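Local structure of hydrazine synthase beta subunit (Candidatus Kuenenia stuttgartiensis, 5C2V) at residues Tyr203-His208 and Asn228-Ile233; Val37-Ala42 and Gly49-Arg54; Gly274-Thr279 and Thr318-Ser323; Lys154-Ile159 and Asp171-Ala176. The protein forms part of the hydrazine synthase complex, which condenses nitric oxide with ammonium into hydrazine, and may modulate transport of hydroxylamine between two active sites. One frame throughout, in Å; residues are numbered along the deposited sequence.

Contact 1. Residues Tyr203-His208 and Asn228-Ile233; sequences YIAVTH and NNVTII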
loop_
_atom_site.group_PDB
_atom_site.type_symbol
_atom_site.label_atom_id
_atom_site.label_comp_id
_atom_site.label_asym_id
_atom_site.label_seq_id
_atom_site.Cartn_x
_atom_site.Cartn_y
_atom_site.Cartn_z
ATOM N N TYR B 203 16.490 2.449 -41.106
ATOM C CA TYR B 203 16.246 3.585 -40.220
ATOM C C TYR B 203 17.190 4.748 -40.505
ATOM O O TYR B 203 18.283 4.557 -41.040
ATOM C CB TYR B 203 16.393 3.174 -38.751
ATOM C CG TYR B 203 15.671 1.903 -38.363
ATOM C CD1 TYR B 203 14.336 1.928 -37.982
ATOM C CD2 TYR B 203 16.330 0.680 -38.360
ATOM C CE1 TYR B 203 13.675 0.769 -37.620
ATOM C CE2 TYR B 203 15.678 -0.484 -38.000
ATOM C CZ TYR B 203 14.350 -0.434 -37.631
ATOM O OH TYR B 203 13.695 -1.590 -37.271
ATOM N N ILE B 204 16.765 5.954 -40.140
ATOM C CA ILE B 204 17.660 7.105 -40.137
ATOM C C ILE B 204 17.590 7.840 -38.804
ATOM O O ILE B 204 16.523 7.950 -38.199
ATOM C CB ILE B 204 17.346 8.103 -41.273
ATOM C CG1 ILE B 204 15.861 8.464 -41.284
ATOM C CG2 ILE B 204 17.763 7.534 -42.617
ATOM C CD1 ILE B 204 15.497 9.515 -42.310
ATOM N N ALA B 205 18.735 8.332 -38.345
ATOM C CA ALA B 205 18.790 9.118 -37.119
ATOM C C ALA B 205 19.014 10.589 -37.447
ATOM O O ALA B 205 19.818 10.923 -38.324
ATOM C CB ALA B 205 19.882 8.601 -36.198
ATOM N N VAL B 206 18.284 11.459 -36.753
ATOM C CA VAL B 206 18.399 12.902 -36.943
ATOM C C VAL B 206 18.468 13.634 -35.604
ATOM O O VAL B 206 17.541 13.554 -34.801
ATOM C CB VAL B 206 17.212 13.461 -37.758
ATOM C CG1 VAL B 206 17.255 14.982 -37.788
ATOM C CG2 VAL B 206 17.210 12.891 -39.171
ATOM N N THR B 207 19.563 14.350 -35.369
ATOM C CA THR B 207 19.713 15.132 -34.143
ATOM C C THR B 207 19.073 16.509 -34.282
ATOM O O THR B 207 19.258 17.186 -35.293
ATOM C CB THR B 207 21.192 15.312 -33.757
ATOM O OG1 THR B 207 21.964 15.601 -34.930
ATOM C CG2 THR B 207 21.729 14.055 -33.099
ATOM N N HIS B 208 18.328 16.921 -33.260
ATOM C CA HIS B 208 17.661 18.218 -33.285
ATOM C C HIS B 208 17.218 18.668 -31.898
ATOM O O HIS B 208 17.492 18.007 -30.895
ATOM C CB HIS B 208 16.449 18.174 -34.218
ATOM C CG HIS B 208 15.351 17.280 -33.737
ATOM N ND1 HIS B 208 14.360 17.709 -32.881
ATOM C CD2 HIS B 208 15.088 15.973 -33.990
ATOM C CE1 HIS B 208 13.533 16.710 -32.629
ATOM N NE2 HIS B 208 13.954 15.647 -33.290
ATOM N N ASN B 228 16.390 18.547 -25.846
ATOM C CA ASN B 228 17.266 18.085 -26.912
ATOM C C ASN B 228 16.976 16.641 -27.283
ATOM O O ASN B 228 16.922 15.767 -26.417
ATOM C CB ASN B 228 18.719 18.256 -26.500
ATOM C CG ASN B 228 19.062 19.699 -26.193
ATOM O OD1 ASN B 228 19.478 20.451 -27.074
ATOM N ND2 ASN B 228 18.902 20.091 -24.934
ATOM N N ASN B 229 16.789 16.393 -28.575
ATOM C CA ASN B 229 16.250 15.113 -29.014
ATOM C C ASN B 229 16.948 14.494 -30.219
ATOM O O ASN B 229 17.531 15.190 -31.053
ATOM C CB ASN B 229 14.761 15.271 -29.332
ATOM C CG ASN B 229 13.979 15.867 -28.179
ATOM O OD1 ASN B 229 13.830 17.085 -28.080
ATOM N ND2 ASN B 229 13.476 15.009 -27.299
ATOM N N VAL B 230 16.876 13.169 -30.291
ATOM C CA VAL B 230 17.286 12.422 -31.470
ATOM C C VAL B 230 16.068 11.671 -32.006
ATOM O O VAL B 230 15.320 11.058 -31.243
ATOM C CB VAL B 230 18.438 11.437 -31.159
ATOM C CG1 VAL B 230 18.117 10.601 -29.928
ATOM C CG2 VAL B 230 18.733 10.553 -32.363
ATOM N N THR B 231 15.854 11.744 -33.314
ATOM C CA THR B 231 14.679 11.133 -33.921
ATOM C C THR B 231 15.047 9.994 -34.866
ATOM O O THR B 231 15.875 10.157 -35.762
ATOM C CB THR B 231 13.839 12.174 -34.686
ATOM O OG1 THR B 231 13.269 13.104 -33.755
ATOM C CG2 THR B 231 12.715 11.498 -35.459
ATOM N N ILE B 232 14.423 8.841 -34.647
ATOM C CA ILE B 232 14.611 7.680 -35.505
ATOM C C ILE B 232 13.421 7.515 -36.442
ATOM O O ILE B 232 12.285 7.357 -35.994
ATOM C CB ILE B 232 14.790 6.391 -34.682
ATOM C CG1 ILE B 232 15.848 6.591 -33.594
ATOM C CG2 ILE B 232 15.153 5.225 -35.588
ATOM C CD1 ILE B 232 17.219 6.932 -34.133
ATOM N N ILE B 233 13.685 7.556 -37.743
ATOM C CA ILE B 233 12.635 7.403 -38.742
ATOM C C ILE B 233 12.788 6.084 -39.495
ATOM O O ILE B 233 13.865 5.772 -40.004
ATOM C CB ILE B 233 12.641 8.570 -39.751
ATOM C CG1 ILE B 233 12.287 9.885 -39.053
ATOM C CG2 ILE B 233 11.676 8.298 -40.898
ATOM C CD1 ILE B 233 12.228 11.074 -39.989
#

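Contact 2. Residues Val37-Ala42 and Gly49-Arg54; sequences VTFVDA and GEVAVR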
loop_
_atom_site.group_PDB
_atom_site.type_symbol
_atom_site.label_atom_id
_atom_site.label_comp_id
_atom_site.label_asym_id
_atom_site.label_seq_id
_atom_site.Cartn_x
_atom_site.Cartn_y
_atom_site.Cartn_z
ATOM N N VAL B 37 42.237 22.469 -44.851
ATOM C CA VAL B 37 41.908 21.141 -44.342
ATOM C C VAL B 37 43.150 20.449 -43.790
ATOM O O VAL B 37 44.159 20.321 -44.482
ATOM C CB VAL B 37 41.273 20.253 -45.432
ATOM C CG1 VAL B 37 41.096 18.830 -44.923
ATOM C CG2 VAL B 37 39.940 20.830 -45.886
ATOM N N THR B 38 43.070 20.003 -42.541
ATOM C CA THR B 38 44.187 19.340 -41.882
ATOM C C THR B 38 44.158 17.831 -42.106
ATOM O O THR B 38 43.127 17.182 -41.909
ATOM C CB THR B 38 44.189 19.624 -40.367
ATOM O OG1 THR B 38 44.200 21.039 -40.142
ATOM C CG2 THR B 38 45.408 18.999 -39.703
ATOM N N PHE B 39 45.296 17.281 -42.523
ATOM C CA PHE B 39 45.441 15.840 -42.702
ATOM C C PHE B 39 46.098 15.224 -41.474
ATOM O O PHE B 39 47.121 15.717 -41.000
ATOM C CB PHE B 39 46.272 15.516 -43.949
ATOM C CG PHE B 39 45.569 15.784 -45.254
ATOM C CD1 PHE B 39 44.335 16.417 -45.291
ATOM C CD2 PHE B 39 46.146 15.390 -46.451
ATOM C CE1 PHE B 39 43.700 16.659 -46.495
ATOM C CE2 PHE B 39 45.514 15.626 -47.656
ATOM C CZ PHE B 39 44.289 16.260 -47.678
ATOM N N VAL B 40 45.513 14.148 -40.955
ATOM C CA VAL B 40 46.085 13.463 -39.798
ATOM C C VAL B 40 46.226 11.964 -40.052
ATOM O O VAL B 40 45.294 11.321 -40.526
ATOM C CB VAL B 40 45.228 13.682 -38.530
ATOM C CG1 VAL B 40 45.822 12.934 -37.346
ATOM C CG2 VAL B 40 45.111 15.166 -38.214
ATOM N N ASP B 41 47.392 11.407 -39.744
ATOM C CA ASP B 41 47.584 9.966 -39.855
ATOM C C ASP B 41 46.952 9.273 -38.653
ATOM O O ASP B 41 47.231 9.623 -37.510
ATOM C CB ASP B 41 49.070 9.615 -39.961
ATOM C CG ASP B 41 49.302 8.142 -40.232
ATOM O OD1 ASP B 41 49.141 7.720 -41.396
ATOM O OD2 ASP B 41 49.646 7.406 -39.283
ATOM N N ALA B 42 46.097 8.290 -38.921
ATOM C CA ALA B 42 45.330 7.624 -37.872
ATOM C C ALA B 42 46.210 6.856 -36.891
ATOM O O ALA B 42 45.943 6.838 -35.689
ATOM C CB ALA B 42 44.308 6.687 -38.494
ATOM N N GLY B 49 50.011 17.250 -42.866
ATOM C CA GLY B 49 49.933 18.374 -43.778
ATOM C C GLY B 49 48.682 19.215 -43.617
ATOM O O GLY B 49 47.726 18.814 -42.953
ATOM N N GLU B 50 48.693 20.391 -44.238
ATOM C CA GLU B 50 47.523 21.258 -44.267
ATOM C C GLU B 50 47.294 21.762 -45.689
ATOM O O GLU B 50 48.131 22.474 -46.244
ATOM C CB GLU B 50 47.701 22.426 -43.293
ATOM C CG GLU B 50 46.481 23.318 -43.140
ATOM C CD GLU B 50 46.649 24.333 -42.024
ATOM O OE1 GLU B 50 47.701 24.306 -41.351
ATOM O OE2 GLU B 50 45.732 25.157 -41.820
ATOM N N VAL B 51 46.158 21.396 -46.273
ATOM C CA VAL B 51 45.866 21.737 -47.662
ATOM C C VAL B 51 44.930 22.936 -47.763
ATOM O O VAL B 51 43.827 22.923 -47.220
ATOM C CB VAL B 51 45.236 20.548 -48.410
ATOM C CG1 VAL B 51 44.923 20.932 -49.849
ATOM C CG2 VAL B 51 46.160 19.342 -48.363
ATOM N N ALA B 52 45.375 23.969 -48.472
ATOM C CA ALA B 52 44.603 25.197 -48.599
ATOM C C ALA B 52 43.392 25.027 -49.511
ATOM O O ALA B 52 43.494 24.482 -50.610
ATOM C CB ALA B 52 45.489 26.323 -49.110
ATOM N N VAL B 53 42.243 25.494 -49.034
ATOM C CA VAL B 53 41.014 25.511 -49.816
ATOM C C VAL B 53 40.424 26.915 -49.800
ATOM O O VAL B 53 41.047 27.852 -49.300
ATOM C CB VAL B 53 39.968 24.511 -49.286
ATOM C CG1 VAL B 53 40.438 23.079 -49.502
ATOM C CG2 VAL B 53 39.668 24.779 -47.820
ATOM N N ARG B 54 39.224 27.059 -50.349
ATOM C CA ARG B 54 38.560 28.356 -50.396
ATOM C C ARG B 54 38.028 28.752 -49.019
ATOM O O ARG B 54 38.267 28.065 -48.026
ATOM C CB ARG B 54 37.423 28.344 -51.419
ATOM C CG ARG B 54 37.824 27.841 -52.795
ATOM C CD ARG B 54 39.094 28.513 -53.288
ATOM N NE ARG B 54 39.469 28.055 -54.622
ATOM C CZ ARG B 54 40.656 28.270 -55.179
ATOM N NH1 ARG B 54 41.591 28.937 -54.515
ATOM N NH2 ARG B 54 40.910 27.818 -56.399
#

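Contact 3. Residues Gly274-Thr279 and Thr318-Ser323; sequences GMHRVT and TGLGPS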
loop_
_atom_site.group_PDB
_atom_site.type_symbol
_atom_site.label_atom_id
_atom_site.label_comp_id
_atom_site.label_asym_id
_atom_site.label_seq_id
_atom_site.Cartn_x
_atom_site.Cartn_y
_atom_site.Cartn_z
ATOM N N GLY B 274 27.109 22.137 -27.211
ATOM C CA GLY B 274 26.886 23.032 -26.094
ATOM C C GLY B 274 27.459 22.484 -24.803
ATOM O O GLY B 274 28.032 23.224 -24.003
ATOM N N MET B 275 27.294 21.182 -24.596
ATOM C CA MET B 275 27.764 20.537 -23.376
ATOM C C MET B 275 29.145 19.905 -23.526
ATOM O O MET B 275 29.634 19.260 -22.599
ATOM C CB MET B 275 26.760 19.483 -22.912
ATOM C CG MET B 275 25.473 20.079 -22.381
ATOM S SD MET B 275 25.761 21.416 -21.205
ATOM C CE MET B 275 26.435 20.508 -19.818
ATOM N N HIS B 276 29.753 20.072 -24.696
ATOM C CA HIS B 276 31.129 19.634 -24.936
ATOM C C HIS B 276 31.367 18.163 -24.615
ATOM O O HIS B 276 32.307 17.834 -23.890
ATOM C CB HIS B 276 32.108 20.480 -24.117
ATOM C CG HIS B 276 31.780 21.939 -24.096
ATOM N ND1 HIS B 276 31.722 22.706 -25.241
ATOM C CD2 HIS B 276 31.493 22.772 -23.070
ATOM C CE1 HIS B 276 31.414 23.948 -24.919
ATOM N NE2 HIS B 276 31.268 24.018 -23.610
ATOM N N ARG B 277 30.531 17.275 -25.142
ATOM C CA ARG B 277 30.694 15.859 -24.814
ATOM C C ARG B 277 30.117 14.949 -25.885
ATOM O O ARG B 277 29.272 15.366 -26.658
ATOM C CB ARG B 277 30.043 15.553 -23.464
ATOM C CG ARG B 277 28.537 15.748 -23.447
ATOM C CD ARG B 277 28.014 15.873 -22.027
ATOM N NE ARG B 277 26.558 15.958 -21.988
ATOM C CZ ARG B 277 25.858 16.308 -20.913
ATOM N NH1 ARG B 277 26.478 16.615 -19.783
ATOM N NH2 ARG B 277 24.534 16.354 -20.973
ATOM N N VAL B 278 30.568 13.700 -25.925
ATOM C CA VAL B 278 30.037 12.754 -26.901
ATOM C C VAL B 278 29.069 11.778 -26.244
ATOM O O VAL B 278 29.446 11.016 -25.355
ATOM C CB VAL B 278 31.158 11.965 -27.599
ATOM C CG1 VAL B 278 30.565 10.920 -28.532
ATOM C CG2 VAL B 278 32.073 12.910 -28.363
ATOM N N THR B 279 27.816 11.809 -26.688
ATOM C CA THR B 279 26.797 10.915 -26.155
ATOM C C THR B 279 26.709 9.639 -26.986
ATOM O O THR B 279 26.419 9.679 -28.182
ATOM C CB THR B 279 25.416 11.594 -26.110
ATOM O OG1 THR B 279 25.404 12.581 -25.070
ATOM C CG2 THR B 279 24.328 10.570 -25.829
ATOM N N THR B 318 34.881 15.783 -23.661
ATOM C CA THR B 318 35.498 16.178 -24.920
ATOM C C THR B 318 36.086 17.581 -24.772
ATOM O O THR B 318 35.986 18.188 -23.705
ATOM C CB THR B 318 34.469 16.143 -26.077
ATOM O OG1 THR B 318 33.564 15.052 -25.875
ATOM C CG2 THR B 318 35.148 15.966 -27.426
ATOM N N GLY B 319 36.703 18.092 -25.832
ATOM C CA GLY B 319 37.137 19.475 -25.864
ATOM C C GLY B 319 35.936 20.378 -26.067
ATOM O O GLY B 319 34.799 19.908 -26.113
ATOM N N LEU B 320 36.181 21.674 -26.195
ATOM C CA LEU B 320 35.091 22.632 -26.323
ATOM C C LEU B 320 34.558 22.689 -27.754
ATOM O O LEU B 320 35.324 22.809 -28.711
ATOM C CB LEU B 320 35.551 24.016 -25.862
ATOM C CG LEU B 320 36.207 24.045 -24.477
ATOM C CD1 LEU B 320 36.511 25.471 -24.044
ATOM C CD2 LEU B 320 35.338 23.339 -23.443
ATOM N N GLY B 321 33.237 22.606 -27.887
ATOM C CA GLY B 321 32.578 22.635 -29.184
ATOM C C GLY B 321 32.784 21.460 -30.133
ATOM O O GLY B 321 33.228 21.658 -31.263
ATOM N N PRO B 322 32.463 20.231 -29.690
ATOM C CA PRO B 322 32.581 19.066 -30.577
ATOM C C PRO B 322 31.474 19.029 -31.631
ATOM O O PRO B 322 30.497 18.294 -31.488
ATOM C CB PRO B 322 32.464 17.882 -29.616
ATOM C CG PRO B 322 31.632 18.391 -28.508
ATOM C CD PRO B 322 31.953 19.853 -28.360
ATOM N N SER B 323 31.641 19.823 -32.683
ATOM C CA SER B 323 30.612 19.990 -33.704
ATOM C C SER B 323 30.454 18.784 -34.633
ATOM O O SER B 323 29.430 18.648 -35.304
ATOM C CB SER B 323 30.910 21.239 -34.538
ATOM O OG SER B 323 32.259 21.249 -34.972
#

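Contact 4. Residues Lys154-Ile159 and Asp171-Ala176; sequences KTLVAI and DFIDIA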
loop_
_atom_site.group_PDB
_atom_site.type_symbol
_atom_site.label_atom_id
_atom_site.label_comp_id
_atom_site.label_asym_id
_atom_site.label_seq_id
_atom_site.Cartn_x
_atom_site.Cartn_y
_atom_site.Cartn_z
ATOM N N LYS B 154 20.344 3.793 -53.787
ATOM C CA LYS B 154 19.217 4.179 -54.630
ATOM C C LYS B 154 18.359 5.291 -54.025
ATOM O O LYS B 154 17.411 5.759 -54.655
ATOM C CB LYS B 154 18.349 2.958 -54.930
ATOM C CG LYS B 154 19.161 1.719 -55.261
ATOM C CD LYS B 154 18.276 0.515 -55.510
ATOM C CE LYS B 154 19.119 -0.723 -55.764
ATOM N NZ LYS B 154 18.291 -1.954 -55.844
ATOM N N THR B 155 18.694 5.719 -52.811
ATOM C CA THR B 155 17.916 6.754 -52.133
ATOM C C THR B 155 18.797 7.762 -51.398
ATOM O O THR B 155 19.860 7.419 -50.879
ATOM C CB THR B 155 16.913 6.146 -51.130
ATOM O OG1 THR B 155 17.529 5.054 -50.436
ATOM C CG2 THR B 155 15.673 5.641 -51.853
ATOM N N LEU B 156 18.334 9.006 -51.359
ATOM C CA LEU B 156 19.089 10.108 -50.774
ATOM C C LEU B 156 18.207 10.909 -49.819
ATOM O O LEU B 156 17.238 11.528 -50.244
ATOM C CB LEU B 156 19.637 11.005 -51.892
ATOM C CG LEU B 156 20.559 12.206 -51.643
ATOM C CD1 LEU B 156 19.776 13.463 -51.268
ATOM C CD2 LEU B 156 21.620 11.898 -50.603
ATOM N N VAL B 157 18.545 10.916 -48.535
ATOM C CA VAL B 157 17.759 11.674 -47.567
ATOM C C VAL B 157 18.391 13.036 -47.311
ATOM O O VAL B 157 19.614 13.168 -47.284
ATOM C CB VAL B 157 17.603 10.920 -46.228
ATOM C CG1 VAL B 157 16.752 9.676 -46.416
ATOM C CG2 VAL B 157 18.960 10.567 -45.643
ATOM N N ALA B 158 17.553 14.052 -47.141
ATOM C CA ALA B 158 18.051 15.393 -46.855
ATOM C C ALA B 158 17.281 16.040 -45.714
ATOM O O ALA B 158 16.063 16.200 -45.790
ATOM C CB ALA B 158 17.977 16.262 -48.099
ATOM N N ILE B 159 17.991 16.409 -44.654
ATOM C CA ILE B 159 17.368 17.154 -43.573
ATOM C C ILE B 159 17.179 18.602 -43.994
ATOM O O ILE B 159 18.132 19.285 -44.374
ATOM C CB ILE B 159 18.192 17.106 -42.272
ATOM C CG1 ILE B 159 19.678 17.317 -42.566
ATOM C CG2 ILE B 159 17.973 15.785 -41.556
ATOM C CD1 ILE B 159 20.524 17.479 -41.328
ATOM N N ASP B 171 13.487 15.178 -46.622
ATOM C CA ASP B 171 13.111 14.793 -47.976
ATOM C C ASP B 171 13.751 13.475 -48.390
ATOM O O ASP B 171 14.922 13.220 -48.101
ATOM C CB ASP B 171 13.498 15.886 -48.973
ATOM C CG ASP B 171 12.430 16.948 -49.118
ATOM O OD1 ASP B 171 11.262 16.669 -48.776
ATOM O OD2 ASP B 171 12.754 18.060 -49.583
ATOM N N PHE B 172 12.965 12.647 -49.070
ATOM C CA PHE B 172 13.453 11.398 -49.636
ATOM C C PHE B 172 13.568 11.527 -51.152
ATOM O O PHE B 172 12.600 11.861 -51.834
ATOM C CB PHE B 172 12.530 10.235 -49.262
ATOM C CG PHE B 172 12.533 9.906 -47.794
ATOM C CD1 PHE B 172 11.696 10.576 -46.916
ATOM C CD2 PHE B 172 13.370 8.922 -47.294
ATOM C CE1 PHE B 172 11.699 10.273 -45.567
ATOM C CE2 PHE B 172 13.376 8.614 -45.946
ATOM C CZ PHE B 172 12.539 9.291 -45.081
ATOM N N ILE B 173 14.764 11.269 -51.670
ATOM C CA ILE B 173 15.043 11.426 -53.090
ATOM C C ILE B 173 15.352 10.081 -53.732
ATOM O O ILE B 173 16.071 9.262 -53.158
ATOM C CB ILE B 173 16.241 12.373 -53.338
ATOM C CG1 ILE B 173 16.186 13.585 -52.406
ATOM C CG2 ILE B 173 16.289 12.810 -54.795
ATOM C CD1 ILE B 173 14.999 14.470 -52.630
ATOM N N ASP B 174 14.820 9.857 -54.928
ATOM C CA ASP B 174 15.175 8.673 -55.696
ATOM C C ASP B 174 16.332 9.039 -56.616
ATOM O O ASP B 174 16.175 9.843 -57.531
ATOM C CB ASP B 174 13.980 8.154 -56.498
ATOM C CG ASP B 174 14.245 6.800 -57.128
ATOM O OD1 ASP B 174 13.926 5.775 -56.491
ATOM O OD2 ASP B 174 14.776 6.762 -58.258
ATOM N N ILE B 175 17.495 8.445 -56.358
ATOM C CA ILE B 175 18.732 8.835 -57.029
ATOM C C ILE B 175 18.669 8.639 -58.541
ATOM O O ILE B 175 19.061 9.526 -59.302
ATOM C CB ILE B 175 19.936 8.058 -56.457
ATOM C CG1 ILE B 175 20.259 8.570 -55.052
ATOM C CG2 ILE B 175 21.150 8.190 -57.366
ATOM C CD1 ILE B 175 21.572 8.075 -54.491
ATOM N N ALA B 176 18.167 7.488 -58.974
ATOM C CA ALA B 176 18.008 7.221 -60.398
ATOM C C ALA B 176 17.019 8.205 -61.021
ATOM O O ALA B 176 17.207 8.656 -62.150
ATOM C CB ALA B 176 17.552 5.789 -60.624
#

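Contact 1. Residues Tyr203-His208 and Asn228-Ile233
His208 reaches over the adjacent strand to Thr231, NE2 lying 2.7 Å from OG1 in a hydrogen bond that either group could donate. The bond runs diagonally, since the residue facing His208 is Asn229 and the one facing Thr231 is Val206. With chi1 at 67°, CG of His208 takes the crowded position between the backbone N and the carbonyl carbon, and from there the ring lies over Asn229 O and meets Thr231 OG1 at its edge, near the ring plane. Asn229 O is displaced toward the rim of the face it meets, and Asn229 CB comes to 3.8 Å from CE1 of His208. Asn229 O also accepts the backbone N-H of His208 at 2.9 Å.

At the other end of the ladder, Ile204 and Ile233 point the same way from the same face as His208 and lie side by side, Ile204 CG1 being 3.6 Å from Ile233 CB. Their backbones exchange two hydrogen bonds, Ile204 N to Ile233 O and Ile233 N to Ile204 O. On the reverse face Ile232 CD1 packs against Ala205 CB at 3.8 Å.

These are the two middle strands of an antiparallel propeller blade, flanked in the sheet by strands 190-197 and 241-245. Ile186 of strand 179-186, in the preceding blade, packs on Val206, His208 and Thr231. Beyond the other face, Met259 of strand 256-261 touches Ala205 and Thr207, while Leu287 of helix 283-291 lies against Tyr203 and Ile232.

Contact 2. Residues Val37-Ala42 and Gly49-Arg54
Phe39 and Val51 meet on one face of the hairpin formed by strands 36-41 and 46-52, the last two strands of a four-stranded antiparallel blade in this beta-propeller. Phe39 CB starts 3.7 Å from Gly49 O, the same oxygen that accepts the Phe39 backbone N-H. CG then turns beside the backbone N, anti to the carbonyl carbon (chi1 -72°). Farther out the ring reaches the methyl CG2 of Val51: CE1 lies 4.1 Å from it, CE2 slightly nearer, and the tip CZ at 3.7 Å. Val37 CG1, two residues back on the same strand, sits at the ring's edge, and Phe28 of strand 26-31 makes an edge-to-face pair with this ring.

Val37 and Val51 are partners in a hydrogen-bonded pair, each N bonding to the other's O. Beyond it, Val53 CG1 comes to 4.3 Å from Val37 CG2. Glu50 projects from the other face of the sheet, its OE2 bonded to Ser36 OG. Val82 of the next blade packs against Val51. The contact over the Phe39 ring is a CH-pi interaction: Val51 CG2 is 4.0 Å from the ring centroid, 25° off the normal and displaced toward the rim.

Contact 3. Residues Gly274-Thr279 and Thr318-Ser323
His276 adopts positive backbone angles (phi 54°) and forms with Arg277 a G1 beta bulge opposite strand 267-272, while segment 318-323 passes it as the link from strand 312-317 into the last blade of the propeller. Backbone pairing here is slight: Thr318 N gives a weak hydrogen bond to His276 O at 3.3 Å. The imidazole does more. Its ND1 accepts Gly321 N at 3.1 Å, a nearly straight bond (168° at the hydrogen) whose donor is tilted 23° out of the ring plane. Leu320 CD2 stands over the centre of one ring face, 3.9 Å from the centroid, as a CH-pi contact, and Gly274 O lies over the opposite face toward the rim.

Pro322, at the centre of an inverse gamma turn, sets its CD 3.5 Å from His276 CA and its CG against Arg277 N. Thr318 OG1 lies 3.6 Å from Val278 CG2 and is hydrogen-bonded to Val316 O. The Arg277 guanidinium forms a salt bridge with Asp253 through NH2.

NE2 of His276 bonds to Asp52 of the gamma subunit, which brings this turn to a subunit boundary. Because ND1 accepts a backbone N-H, the ring's proton probably sits on NE2 and is directed at the Asp52 carboxylate, an arrangement in which the acid would polarise the imidazole.

Contact 4. Residues Lys154-Ile159 and Asp171-Ala176
Asp171 O is gripped by two groups of the facing strand: Ala158 N donates a hydrogen bond at 2.9 Å, and Val157 CA, through its C-H, approaches Asp171 O at 3.3 Å. Asp171 N returns a bond to Ala158 O. The pattern repeats two residues along, where Ile173 O takes Leu156 N together with the CA-H of Thr155, and Ile173 N bonds back to Leu156 O. At the end of the ladder Ile175 N still finds Lys154 O, but at 3.2 Å and from well above the carbonyl plane (54° out of it), as the chain leaves the strand.

The strands form a beta hairpin, the two inner strands of the propeller blade that runs from 144 to 186. Asp171 OD2 accepts Ser140 N, and Asp174 OD2 accepts Ser177 N just beyond the strand. On one face Leu156 and Ile173 lie side by side: Leu156 CG, anti to the backbone N (chi1 -176°), carries CD1 to 3.8 Å from CG1 of Ile173. Leu156 CB faces Ile175 CG1 at 4.0 Å. Ile123 of the preceding blade packs on Leu156 and Ala158, and Val195 and Tyr197 of the following blade lie against Val157 on the reverse face. There Val157 and Phe172 point the same way, and Val157 CG1 touches CD2 and CE2 of the Phe172 ring, each at 3.6 Å.

How the contacts relate
From the N terminus the four contacts follow in series, none crossing or enclosing another. Contact 2 comes first, closing the short turn between the last two strands of the opening blade. Contact 4 closes the hairpin at the middle of the fourth blade, and contact 1 closes a longer loop between the inner strands of the fifth. Contact 3 spans 38 residues, including three helices, and ties the sixth blade to the start of the last sheet. Contacts 1 and 4 touch where neighbouring blades pack, through Val206 on Ile159 and Ile204 on Phe172 and Val157. Contacts 1 and 2 lie on opposite sides of the chain's centre, their centres about 31 Å apart.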